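PDB 6WCI: cysteine desulfurase from Stenotrophomonas maltophilia, which probably removes sulfur from L-cysteine with the help of pyridoxal 5'-phosphate, leaving L-alanine and passing the sulfur to a carrier. Local coordinates for residues F116-V121 and F239-G244; D107-S112 and E261-M266; A330-E335 and A400-Y405; D366-L371 and V376-G381. All coordinates share one frame; numbering follows the deposited sequence. Where two conformers were deposited one is given.

Interaction 1: residues F116-V121 and F239-G244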
loop_
_atom_site.group_PDB
_atom_site.type_symbol
_atom_site.label_atom_id
_atom_site.label_comp_id
_atom_site.label_asym_id
_atom_site.label_seq_id
_atom_site.Cartn_x
_atom_site.Cartn_y
_atom_site.Cartn_z
ATOM N N PHE B 116 7.476 0.816 -4.658
ATOM C CA PHE B 116 7.914 0.424 -3.323
ATOM C C PHE B 116 8.973 -0.668 -3.391
ATOM O O PHE B 116 9.971 -0.624 -2.656
ATOM C CB PHE B 116 6.725 -0.044 -2.478
ATOM C CG PHE B 116 7.071 -0.267 -1.024
ATOM C CD1 PHE B 116 7.815 -1.364 -0.629
ATOM C CD2 PHE B 116 6.660 0.633 -0.057
ATOM C CE1 PHE B 116 8.155 -1.556 0.698
ATOM C CE2 PHE B 116 6.984 0.440 1.276
ATOM C CZ PHE B 116 7.735 -0.653 1.654
ATOM N N ALA B 117 8.753 -1.678 -4.234
ATOM C CA ALA B 117 9.728 -2.756 -4.397
ATOM C C ALA B 117 11.135 -2.224 -4.669
ATOM O O ALA B 117 12.110 -2.680 -4.062
ATOM C CB ALA B 117 9.287 -3.685 -5.534
ATOM N N ILE B 118 11.269 -1.268 -5.596
ATOM C CA ILE B 118 12.601 -0.769 -5.935
ATOM C C ILE B 118 13.169 0.059 -4.786
ATOM O O ILE B 118 14.353 -0.049 -4.453
ATOM C CB ILE B 118 12.569 0.020 -7.262
ATOM C CG1 ILE B 118 12.257 -0.917 -8.434
ATOM C CG2 ILE B 118 13.906 0.717 -7.519
ATOM C CD1 ILE B 118 12.189 -0.210 -9.805
ATOM N N ASN B 119 12.332 0.869 -4.138
ATOM C CA ASN B 119 12.803 1.686 -3.020
ATOM C C ASN B 119 13.301 0.825 -1.865
ATOM O O ASN B 119 14.227 1.218 -1.139
ATOM C CB ASN B 119 11.681 2.618 -2.552
ATOM C CG ASN B 119 11.594 3.886 -3.372
ATOM O OD1 ASN B 119 12.275 4.876 -3.082
ATOM N ND2 ASN B 119 10.732 3.878 -4.390
ATOM N N LEU B 120 12.682 -0.340 -1.652
ATOM C CA LEU B 120 13.187 -1.261 -0.639
ATOM C C LEU B 120 14.617 -1.687 -0.960
ATOM O O LEU B 120 15.474 -1.738 -0.071
ATOM C CB LEU B 120 12.269 -2.479 -0.529
ATOM C CG LEU B 120 12.706 -3.673 0.325
ATOM C CD1 LEU B 120 13.195 -3.238 1.696
ATOM C CD2 LEU B 120 11.552 -4.663 0.492
ATOM N N VAL B 121 14.889 -2.007 -2.228
ATOM C CA VAL B 121 16.264 -2.270 -2.648
ATOM C C VAL B 121 17.142 -1.056 -2.364
ATOM O O VAL B 121 18.244 -1.180 -1.819
ATOM C CB VAL B 121 16.313 -2.664 -4.137
ATOM C CG1 VAL B 121 17.741 -3.035 -4.534
ATOM C CG2 VAL B 121 15.344 -3.813 -4.424
ATOM N N PHE B 239 17.425 -8.976 -8.013
ATOM C CA PHE B 239 16.165 -8.395 -7.555
ATOM C C PHE B 239 15.265 -8.191 -8.763
ATOM O O PHE B 239 15.724 -7.661 -9.768
ATOM C CB PHE B 239 16.351 -7.023 -6.903
ATOM C CG PHE B 239 17.229 -7.020 -5.686
ATOM C CD1 PHE B 239 16.691 -7.248 -4.424
ATOM C CD2 PHE B 239 18.574 -6.732 -5.794
ATOM C CE1 PHE B 239 17.503 -7.224 -3.294
ATOM C CE2 PHE B 239 19.389 -6.701 -4.675
ATOM C CZ PHE B 239 18.851 -6.949 -3.419
ATOM N N TYR B 240 13.973 -8.521 -8.625
ATOM C CA TYR B 240 12.995 -8.368 -9.700
ATOM C C TYR B 240 11.695 -7.818 -9.123
ATOM O O TYR B 240 11.156 -8.379 -8.163
ATOM C CB TYR B 240 12.761 -9.712 -10.402
ATOM C CG TYR B 240 12.020 -9.652 -11.727
ATOM C CD1 TYR B 240 10.635 -9.602 -11.775
ATOM C CD2 TYR B 240 12.715 -9.678 -12.930
ATOM C CE1 TYR B 240 9.958 -9.569 -13.008
ATOM C CE2 TYR B 240 12.056 -9.646 -14.150
ATOM C CZ TYR B 240 10.684 -9.588 -14.186
ATOM O OH TYR B 240 10.047 -9.554 -15.415
ATOM N N ALA B 241 11.208 -6.711 -9.690
ATOM C CA ALA B 241 10.061 -5.969 -9.169
ATOM C C ALA B 241 8.890 -5.996 -10.152
ATOM O O ALA B 241 9.073 -5.764 -11.348
ATOM C CB ALA B 241 10.455 -4.517 -8.891
ATOM N N ILE B 242 7.676 -6.240 -9.646
ATOM C CA ILE B 242 6.470 -6.227 -10.470
ATOM C C ILE B 242 5.404 -5.391 -9.777
ATOM O O ILE B 242 5.509 -5.066 -8.593
ATOM C CB ILE B 242 5.927 -7.644 -10.757
ATOM C CG1 ILE B 242 5.565 -8.338 -9.448
ATOM C CG2 ILE B 242 6.942 -8.461 -11.546
ATOM C CD1 ILE B 242 4.770 -9.624 -9.613
ATOM N N THR B 243 4.363 -5.034 -10.530
ATOM C CA THR B 243 3.291 -4.240 -9.955
ATOM C C THR B 243 1.934 -4.815 -10.351
ATOM O O THR B 243 1.717 -5.229 -11.493
ATOM C CB THR B 243 3.439 -2.745 -10.326
ATOM O OG1 THR B 243 2.637 -1.950 -9.441
ATOM C CG2 THR B 243 3.052 -2.467 -11.766
ATOM N N GLY B 244 1.025 -4.863 -9.377
ATOM C CA GLY B 244 -0.170 -5.665 -9.538
ATOM C C GLY B 244 -1.209 -5.099 -10.480
ATOM O O GLY B 244 -1.882 -5.856 -11.175
#
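Phe239 meets Val121 where helix 114-126 lies on strand 239-243, part of the seven-stranded mixed sheet of the large domain in this fold type I pyridoxal-phosphate enzyme. Over the 116-121 segment the helix runs nearly antiparallel to the strand, at 154°, with the axes 8.1 Å apart. The Phe239 ring offers a face to the valine: Val121 CG1 stands 4.0 Å from the centroid of the Phe239 ring, 9° off its normal, a CH-pi contact. The second methyl, Val121 CG2, comes down beside it on Phe239 CD1 at 3.7 Å. With CG1 anti to the backbone N (chi1 -176°), that methyl is set over the middle of the ring and CG2 at its CD1 rim. Tyr240 points away, and its OH is hydrogen-bonded to His192 ND1. Ala241 returns to the helix, its CB touching Ala117 CB at 3.7 Å and Ile118 CG1 at 4.1 Å; the small side chain permits a near approach of the backbones, with the CA atoms of Ala117 and Ala241 5.8 Å apart. Farther on, at the cofactor site, Thr243 OG1 is hydrogen-bonded to phosphate oxygen OP1 of the lysine-cofactor adduct at position 246.

Interaction 2: residues D107-S112 and E261-M266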
loop_
_atom_site.group_PDB
_atom_site.type_symbol
_atom_site.label_atom_id
_atom_site.label_comp_id
_atom_site.label_asym_id
_atom_site.label_seq_id
_atom_site.Cartn_x
_atom_site.Cartn_y
_atom_site.Cartn_z
ATOM N N ASP B 107 10.799 -16.160 -0.850
ATOM C CA ASP B 107 11.670 -15.115 -1.362
ATOM C C ASP B 107 10.905 -13.995 -2.051
ATOM O O ASP B 107 11.511 -13.196 -2.774
ATOM C CB ASP B 107 12.692 -15.702 -2.339
ATOM C CG ASP B 107 13.480 -16.861 -1.749
ATOM O OD1 ASP B 107 13.590 -16.951 -0.501
ATOM O OD2 ASP B 107 13.996 -17.678 -2.542
ATOM N N LEU B 108 9.595 -13.919 -1.853
ATOM C CA LEU B 108 8.743 -12.962 -2.548
ATOM C C LEU B 108 8.128 -12.022 -1.520
ATOM O O LEU B 108 7.293 -12.438 -0.704
ATOM C CB LEU B 108 7.665 -13.689 -3.350
ATOM C CG LEU B 108 6.856 -12.892 -4.363
ATOM C CD1 LEU B 108 7.761 -12.350 -5.477
ATOM C CD2 LEU B 108 5.754 -13.770 -4.932
ATOM N N VAL B 109 8.534 -10.761 -1.567
ATOM C CA VAL B 109 8.041 -9.739 -0.655
ATOM C C VAL B 109 6.883 -9.013 -1.320
ATOM O O VAL B 109 7.028 -8.490 -2.429
ATOM C CB VAL B 109 9.166 -8.757 -0.283
ATOM C CG1 VAL B 109 8.651 -7.694 0.679
ATOM C CG2 VAL B 109 10.363 -9.511 0.314
ATOM N N LEU B 110 5.732 -8.975 -0.645
ATOM C CA LEU B 110 4.541 -8.310 -1.160
ATOM C C LEU B 110 4.535 -6.854 -0.704
ATOM O O LEU B 110 4.806 -6.570 0.466
ATOM C CB LEU B 110 3.276 -9.029 -0.677
ATOM C CG LEU B 110 3.196 -10.536 -0.967
ATOM C CD1 LEU B 110 1.969 -11.170 -0.352
ATOM C CD2 LEU B 110 3.210 -10.791 -2.479
ATOM N N CYS B 111 4.242 -5.935 -1.626
ATOM C CA CYS B 111 4.257 -4.507 -1.320
ATOM C C CYS B 111 3.267 -3.790 -2.247
ATOM O O CYS B 111 2.516 -4.423 -2.990
ATOM C CB CYS B 111 5.684 -3.968 -1.432
ATOM S SG CYS B 111 6.424 -4.299 -3.050
ATOM N N SER B 112 3.260 -2.458 -2.201
ATOM C CA SER B 112 2.186 -1.675 -2.799
ATOM C C SER B 112 2.392 -1.380 -4.282
ATOM O O SER B 112 1.564 -0.677 -4.866
ATOM C CB SER B 112 2.008 -0.356 -2.041
ATOM O OG SER B 112 3.190 0.412 -2.095
ATOM N N GLU B 261 20.019 -14.902 -0.289
ATOM C CA GLU B 261 21.190 -14.356 0.397
ATOM C C GLU B 261 21.061 -12.855 0.632
ATOM O O GLU B 261 21.551 -12.342 1.643
ATOM C CB GLU B 261 22.465 -14.653 -0.400
ATOM C CG GLU B 261 22.513 -13.959 -1.751
ATOM C CD GLU B 261 23.845 -14.102 -2.461
ATOM O OE1 GLU B 261 24.885 -14.193 -1.778
ATOM O OE2 GLU B 261 23.843 -14.117 -3.711
ATOM N N HIS B 262 20.409 -12.135 -0.284
ATOM C CA HIS B 262 20.225 -10.701 -0.092
ATOM C C HIS B 262 19.162 -10.422 0.957
ATOM O O HIS B 262 19.343 -9.548 1.814
ATOM C CB HIS B 262 19.858 -10.033 -1.417
ATOM C CG HIS B 262 20.915 -10.175 -2.468
ATOM N ND1 HIS B 262 22.250 -10.308 -2.162
ATOM C CD2 HIS B 262 20.832 -10.220 -3.820
ATOM C CE1 HIS B 262 22.948 -10.424 -3.281
ATOM N NE2 HIS B 262 22.110 -10.371 -4.300
ATOM N N LEU B 263 18.042 -11.142 0.906
ATOM C CA LEU B 263 16.987 -10.881 1.876
ATOM C C LEU B 263 17.478 -11.125 3.298
ATOM O O LEU B 263 17.081 -10.418 4.232
ATOM C CB LEU B 263 15.762 -11.744 1.577
ATOM C CG LEU B 263 14.956 -11.438 0.312
ATOM C CD1 LEU B 263 14.000 -12.582 0.033
ATOM C CD2 LEU B 263 14.196 -10.126 0.457
ATOM N N ASP B 264 18.352 -12.112 3.485
ATOM C CA ASP B 264 18.847 -12.374 4.835
ATOM C C ASP B 264 19.822 -11.292 5.290
ATOM O O ASP B 264 19.781 -10.867 6.449
ATOM C CB ASP B 264 19.490 -13.760 4.907
ATOM C CG ASP B 264 18.475 -14.888 4.766
ATOM O OD1 ASP B 264 17.266 -14.638 4.957
ATOM O OD2 ASP B 264 18.891 -16.027 4.475
ATOM N N ALA B 265 20.697 -10.821 4.394
ATOM C CA ALA B 265 21.711 -9.846 4.778
ATOM C C ALA B 265 21.154 -8.430 4.917
ATOM O O ALA B 265 21.711 -7.632 5.676
ATOM C CB ALA B 265 22.857 -9.853 3.764
ATOM N N MET B 266 20.083 -8.096 4.195
ATOM C CA MET B 266 19.568 -6.732 4.192
ATOM C C MET B 266 18.918 -6.393 5.534
ATOM O O MET B 266 18.156 -7.200 6.077
ATOM C CB MET B 266 18.529 -6.555 3.088
ATOM C CG MET B 266 19.113 -6.419 1.672
ATOM S SD MET B 266 17.870 -6.712 0.384
ATOM C CE MET B 266 16.628 -5.488 0.744
#
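Leu263 reaches from helix 260-265 to the start of strand 108-111 and carries the whole contact from its side, one methyl for each partner. The apolar part is a methyl-to-methyl meeting: Leu263 CD2 lies 3.9 Å from Val109 CG2, the two side chains running alongside in opposed senses. CG of Leu263 is placed anti to its carbonyl carbon (chi1 -69°), and chi2 of 167° sets CD1 anti to CA, which extends that methyl to Asp107 while CD2 faces Val109. A second contact is with the base of Asp107: Leu263 CD1 rests 3.7 Å from the main-chain Asp107 CA and 4.1 Å from Asp107 CB. The aspartate thus gives its aliphatic part to the leucine. Its carboxylate takes no part in this packing: Asp107 OD1 forms a long, weak ion pair with Arg260, which also has a weak ion pair to Asp264. Strand 108-111 is an outermost strand of the seven-stranded sheet within this chain, and its backbone bonds to strand 254-258, the strand that leads into helix 260-265. The helix therefore folds back beside this end of the sheet, where Leu263 also touches Ala258 and Phe293, while helix 81-101 packs on the side chains of Leu108 and Leu110.

Interaction 3: residues A330-E335 and A400-Y405; sequences AHFTEE and ASLAFY
Phe332 reaches out of helix 318-336 onto Ala400, near the end of strand 397-401, and Leu402, just past it, in the smaller C-terminal domain of this fold type I enzyme, where helices pack against a mixed sheet. The two contacts lie at different ends of the aromatic side chain. At the far end, Phe332 CZ touches Ala400 CB at 3.6 Å. At the root, Leu402 CD1 lies 3.7 Å from Phe332 CB and 4.0 Å from Phe332 CG. Both methyls approach the ring obliquely, and the leucine side chain crosses that of the phenylalanine at a slant. The reach of the ring follows from its torsion: CG is anti to the backbone N (chi1 -180°), which sends the ring out from the helix toward the sheet. Ala400 and Leu402 both point at the helix, whereas Ser401 between them turns the other way, as alternation along an extended chain dictates, and its OG is hydrogen-bonded to Ala51 N.

Outside this first shell, backbone bonds of Ala400 to Val355 and of Leu402 to Ala353 fix the extended segment beside strand 354-359. Val355 itself packs on Phe332, and Met415 of helix 408-422 adds a further apolar neighbour. The helix is tied to that same neighbouring helix by polar bonds from His331, through NE2 to Glu412 OE1 and through ND1 to His408 ND1. Within the helix, Glu334 N is hydrogen-bonded to Ala330 O at 2.9 Å in the turn that carries Phe332.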
loop_
_atom_site.group_PDB
_atom_site.type_symbol
_atom_site.label_atom_id
_atom_site.label_comp_id
_atom_site.label_asym_id
_atom_site.label_seq_id
_atom_site.Cartn_x
_atom_site.Cartn_y
_atom_site.Cartn_z
ATOM N N ALA B 330 1.438 -6.630 -34.348
ATOM C CA ALA B 330 1.791 -6.661 -35.765
ATOM C C ALA B 330 0.693 -6.049 -36.625
ATOM O O ALA B 330 0.979 -5.284 -37.551
ATOM C CB ALA B 330 2.081 -8.097 -36.195
ATOM N N HIS B 331 -0.570 -6.370 -36.336
ATOM C CA HIS B 331 -1.671 -5.735 -37.056
ATOM C C HIS B 331 -1.675 -4.230 -36.810
ATOM O O HIS B 331 -1.751 -3.433 -37.753
ATOM C CB HIS B 331 -3.006 -6.368 -36.644
ATOM C CG HIS B 331 -4.212 -5.740 -37.283
ATOM N ND1 HIS B 331 -5.496 -5.978 -36.838
ATOM C CD2 HIS B 331 -4.332 -4.891 -38.331
ATOM C CE1 HIS B 331 -6.352 -5.297 -37.578
ATOM N NE2 HIS B 331 -5.670 -4.625 -38.488
ATOM N N PHE B 332 -1.561 -3.824 -35.543
ATOM C CA PHE B 332 -1.602 -2.403 -35.216
ATOM C C PHE B 332 -0.418 -1.659 -35.816
ATOM O O PHE B 332 -0.552 -0.503 -36.229
ATOM C CB PHE B 332 -1.627 -2.221 -33.697
ATOM C CG PHE B 332 -1.671 -0.786 -33.256
ATOM C CD1 PHE B 332 -0.509 -0.047 -33.114
ATOM C CD2 PHE B 332 -2.880 -0.179 -32.970
ATOM C CE1 PHE B 332 -0.556 1.274 -32.703
ATOM C CE2 PHE B 332 -2.929 1.140 -32.557
ATOM C CZ PHE B 332 -1.775 1.865 -32.421
ATOM N N THR B 333 0.761 -2.286 -35.830
ATOM C CA THR B 333 1.946 -1.608 -36.344
ATOM C C THR B 333 1.909 -1.525 -37.866
ATOM O O THR B 333 2.272 -0.494 -38.444
ATOM C CB THR B 333 3.220 -2.324 -35.883
ATOM O OG1 THR B 333 3.313 -2.281 -34.451
ATOM C CG2 THR B 333 4.466 -1.671 -36.496
ATOM N N GLU B 334 1.479 -2.603 -38.529
ATOM C CA GLU B 334 1.408 -2.598 -39.989
ATOM C C GLU B 334 0.456 -1.515 -40.477
ATOM O O GLU B 334 0.776 -0.757 -41.398
ATOM C CB GLU B 334 0.978 -3.975 -40.496
ATOM C CG GLU B 334 1.059 -4.145 -42.007
ATOM C CD GLU B 334 0.645 -5.534 -42.458
ATOM O OE1 GLU B 334 0.013 -6.256 -41.659
ATOM O OE2 GLU B 334 0.953 -5.906 -43.610
ATOM N N GLU B 335 -0.716 -1.415 -39.856
ATOM C CA GLU B 335 -1.656 -0.368 -40.235
ATOM C C GLU B 335 -1.186 1.007 -39.773
ATOM O O GLU B 335 -1.426 2.004 -40.460
ATOM C CB GLU B 335 -3.046 -0.679 -39.674
ATOM C CG GLU B 335 -3.562 -2.078 -40.002
ATOM C CD GLU B 335 -3.766 -2.298 -41.492
ATOM O OE1 GLU B 335 -3.271 -3.312 -42.029
ATOM O OE2 GLU B 335 -4.421 -1.444 -42.122
ATOM N N ALA B 400 -0.209 4.174 -27.626
ATOM C CA ALA B 400 -1.246 3.157 -27.603
ATOM C C ALA B 400 -0.617 1.875 -27.087
ATOM O O ALA B 400 0.455 1.478 -27.550
ATOM C CB ALA B 400 -1.848 2.944 -28.991
ATOM N N SER B 401 -1.252 1.256 -26.097
ATOM C CA SER B 401 -0.715 0.048 -25.488
ATOM C C SER B 401 -1.825 -0.984 -25.400
ATOM O O SER B 401 -2.832 -0.769 -24.717
ATOM C CB SER B 401 -0.100 0.340 -24.115
ATOM O OG SER B 401 -0.828 1.330 -23.406
ATOM N N LEU B 402 -1.628 -2.099 -26.083
ATOM C CA LEU B 402 -2.659 -3.097 -26.297
ATOM C C LEU B 402 -2.542 -4.215 -25.269
ATOM O O LEU B 402 -1.454 -4.504 -24.760
ATOM C CB LEU B 402 -2.538 -3.671 -27.708
ATOM C CG LEU B 402 -2.530 -2.626 -28.832
ATOM C CD1 LEU B 402 -2.271 -3.264 -30.207
ATOM C CD2 LEU B 402 -3.834 -1.850 -28.838
ATOM N N ALA B 403 -3.677 -4.831 -24.958
ATOM C CA ALA B 403 -3.737 -6.009 -24.105
ATOM C C ALA B 403 -4.458 -7.121 -24.851
ATOM O O ALA B 403 -5.096 -6.893 -25.881
ATOM C CB ALA B 403 -4.438 -5.708 -22.780
ATOM N N PHE B 404 -4.343 -8.338 -24.317
ATOM C CA PHE B 404 -4.887 -9.502 -25.006
ATOM C C PHE B 404 -6.400 -9.399 -25.201
ATOM O O PHE B 404 -6.935 -9.962 -26.164
ATOM C CB PHE B 404 -4.530 -10.776 -24.241
ATOM C CG PHE B 404 -5.018 -10.783 -22.811
ATOM C CD1 PHE B 404 -6.312 -11.195 -22.503
ATOM C CD2 PHE B 404 -4.184 -10.379 -21.779
ATOM C CE1 PHE B 404 -6.759 -11.198 -21.188
ATOM C CE2 PHE B 404 -4.622 -10.378 -20.468
ATOM C CZ PHE B 404 -5.912 -10.786 -20.171
ATOM N N TYR B 405 -7.102 -8.684 -24.313
ATOM C CA TYR B 405 -8.547 -8.511 -24.435
ATOM C C TYR B 405 -8.944 -7.429 -25.434
ATOM O O TYR B 405 -10.138 -7.230 -25.667
ATOM C CB TYR B 405 -9.180 -8.208 -23.064
ATOM C CG TYR B 405 -8.469 -7.159 -22.248
ATOM C CD1 TYR B 405 -8.562 -5.816 -22.568
ATOM C CD2 TYR B 405 -7.724 -7.515 -21.126
ATOM C CE1 TYR B 405 -7.900 -4.853 -21.817
ATOM C CE2 TYR B 405 -7.060 -6.567 -20.369
ATOM C CZ TYR B 405 -7.157 -5.233 -20.708
ATOM O OH TYR B 405 -6.487 -4.280 -19.953
#

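Interaction 4: residues D366-L371 and V376-G381; sequences DLATLL and VAVRSG
A short helix-to-strand connection of the C-terminal domain folds back on itself here, helix 364-373 lying against strand 376-381, and the contact combines apolar packing with a backbone bond and a water bridge. Leu371 and Val376, at the turn, have CA atoms 5.1 Å apart. Val376 N donates to Leu371 O over 3.0 Å, bent to 147° at the hydrogen, and the donor stands above the carbonyl plane, tilted 40° out of it. Leu371 CD1 also reaches Val378 CG2, farther along the strand, at 3.9 Å. Val378 sets CG2 between its backbone N and carbonyl carbon (chi1 -58° for CG1), and this methyl also lies 4.1 Å from Ala368 CB. The strand belongs to a six-stranded mixed sheet, between strands 43-47 and 397-401, so that the helix packs on one side of it while Ala377 and Arg379 point away and touch His80 and Val79 of the second subunit. Phe414 of helix 408-422 adds to the apolar side, meeting both Val376 and Val378. Between the backbones sits a water that accepts from Val378 N at 2.8 Å and has Val376 O, also at 2.8 Å, and Ala368 O in reach as acceptors. Farther along, Ser380 OG touches Ala368 CB at 3.4 Å and is hydrogen-bonded to Ala364 O, in the first turn of the helix.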
loop_
_atom_site.group_PDB
_atom_site.type_symbol
_atom_site.label_atom_id
_atom_site.label_comp_id
_atom_site.label_asym_id
_atom_site.label_seq_id
_atom_site.Cartn_x
_atom_site.Cartn_y
_atom_site.Cartn_z
ATOM N N ASP B 366 -2.927 16.955 -28.361
ATOM C CA ASP B 366 -4.120 17.141 -29.179
ATOM C C ASP B 366 -4.610 15.824 -29.760
ATOM O O ASP B 366 -5.820 15.631 -29.918
ATOM C CB ASP B 366 -3.835 18.149 -30.292
ATOM C CG ASP B 366 -3.686 19.559 -29.766
ATOM O OD1 ASP B 366 -4.556 19.988 -28.977
ATOM O OD2 ASP B 366 -2.691 20.228 -30.114
ATOM N N LEU B 367 -3.694 14.902 -30.068
ATOM C CA LEU B 367 -4.112 13.578 -30.518
ATOM C C LEU B 367 -4.918 12.857 -29.437
ATOM O O LEU B 367 -5.995 12.311 -29.709
ATOM C CB LEU B 367 -2.892 12.752 -30.931
ATOM C CG LEU B 367 -2.140 13.180 -32.196
ATOM C CD1 LEU B 367 -0.993 12.221 -32.466
ATOM C CD2 LEU B 367 -3.081 13.261 -33.406
ATOM N N ALA B 368 -4.420 12.856 -28.195
ATOM C CA ALA B 368 -5.130 12.158 -27.126
ATOM C C ALA B 368 -6.481 12.806 -26.847
ATOM O O ALA B 368 -7.492 12.108 -26.712
ATOM C CB ALA B 368 -4.283 12.120 -25.848
ATOM N N THR B 369 -6.517 14.139 -26.762
ATOM C CA THR B 369 -7.752 14.828 -26.400
ATOM C C THR B 369 -8.865 14.528 -27.391
ATOM O O THR B 369 -10.002 14.246 -26.992
ATOM C CB THR B 369 -7.507 16.330 -26.316
ATOM O OG1 THR B 369 -6.433 16.584 -25.401
ATOM C CG2 THR B 369 -8.752 17.045 -25.834
ATOM N N LEU B 370 -8.551 14.560 -28.687
ATOM C CA LEU B 370 -9.551 14.295 -29.712
ATOM C C LEU B 370 -9.836 12.809 -29.873
ATOM O O LEU B 370 -10.963 12.436 -30.218
ATOM C CB LEU B 370 -9.096 14.886 -31.050
ATOM C CG LEU B 370 -8.910 16.398 -31.001
ATOM C CD1 LEU B 370 -8.295 16.913 -32.296
ATOM C CD2 LEU B 370 -10.252 17.066 -30.733
ATOM N N LEU B 371 -8.836 11.947 -29.668
ATOM C CA LEU B 371 -9.108 10.518 -29.755
ATOM C C LEU B 371 -10.107 10.099 -28.684
ATOM O O LEU B 371 -11.006 9.290 -28.945
ATOM C CB LEU B 371 -7.815 9.711 -29.644
ATOM C CG LEU B 371 -6.944 9.628 -30.899
ATOM C CD1 LEU B 371 -5.634 8.914 -30.622
ATOM C CD2 LEU B 371 -7.703 8.950 -32.038
ATOM N N VAL B 376 -11.648 6.629 -27.823
ATOM C CA VAL B 376 -10.352 5.967 -27.761
ATOM C C VAL B 376 -9.566 6.536 -26.591
ATOM O O VAL B 376 -9.370 7.751 -26.492
ATOM C CB VAL B 376 -9.571 6.145 -29.074
ATOM C CG1 VAL B 376 -8.196 5.514 -28.932
ATOM C CG2 VAL B 376 -10.320 5.534 -30.240
ATOM N N ALA B 377 -9.107 5.662 -25.709
ATOM C CA ALA B 377 -8.290 6.067 -24.573
ATOM C C ALA B 377 -6.833 5.732 -24.874
ATOM O O ALA B 377 -6.463 4.560 -24.980
ATOM C CB ALA B 377 -8.759 5.386 -23.290
ATOM N N VAL B 378 -6.016 6.763 -25.040
ATOM C CA VAL B 378 -4.569 6.628 -25.084
ATOM C C VAL B 378 -3.979 7.669 -24.144
ATOM O O VAL B 378 -4.691 8.474 -23.548
ATOM C CB VAL B 378 -3.996 6.787 -26.511
ATOM C CG1 VAL B 378 -4.595 5.760 -27.452
ATOM C CG2 VAL B 378 -4.236 8.191 -27.028
ATOM N N ARG B 379 -2.661 7.654 -24.028
ATOM C CA ARG B 379 -1.953 8.561 -23.142
ATOM C C ARG B 379 -0.898 9.301 -23.943
ATOM O O ARG B 379 -0.110 8.674 -24.660
ATOM C CB ARG B 379 -1.303 7.793 -21.998
ATOM C CG ARG B 379 -0.494 8.646 -21.040
ATOM C CD ARG B 379 -1.354 9.732 -20.420
ATOM N NE ARG B 379 -0.754 10.288 -19.211
ATOM C CZ ARG B 379 -1.045 11.493 -18.732
ATOM N NH1 ARG B 379 -1.922 12.264 -19.369
ATOM N NH2 ARG B 379 -0.456 11.930 -17.626
ATOM N N SER B 380 -0.864 10.620 -23.812
ATOM C CA SER B 380 0.199 11.415 -24.407
ATOM C C SER B 380 0.976 12.139 -23.317
ATOM O O SER B 380 0.396 12.598 -22.329
ATOM C CB SER B 380 -0.353 12.413 -25.413
ATOM O OG SER B 380 -0.966 11.729 -26.491
ATOM N N GLY B 381 2.281 12.232 -23.499
ATOM C CA GLY B 381 3.124 12.953 -22.574
ATOM C C GLY B 381 4.511 12.331 -22.531
ATOM O O GLY B 381 5.018 11.863 -23.555
HETATM O O HOH W 1 -7.323 9.255 -25.421
#

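Overall arrangement
The four contacts form two pairs, one at each of the two sheets of the subunit. Interactions 1 and 2, with centres 10 Å apart, share the seven-stranded sheet and touch through Phe116 on Cys111 and Phe239 on Met266; along the chain, interaction 1 is nested within the loop closed by interaction 2. Interactions 3 and 4, about 16 Å apart between centres, share the six-stranded sheet through neighbouring strands 397-401 and 376-381, and along the chain interaction 4 lies inside the loop closed by interaction 3. The pairs follow each other in sequence, with interactions 2 and 4 about 39 Å apart between centres. Interactions 1 and 4 both adjoin the second subunit, so packing within each sheet region continues into the dimer.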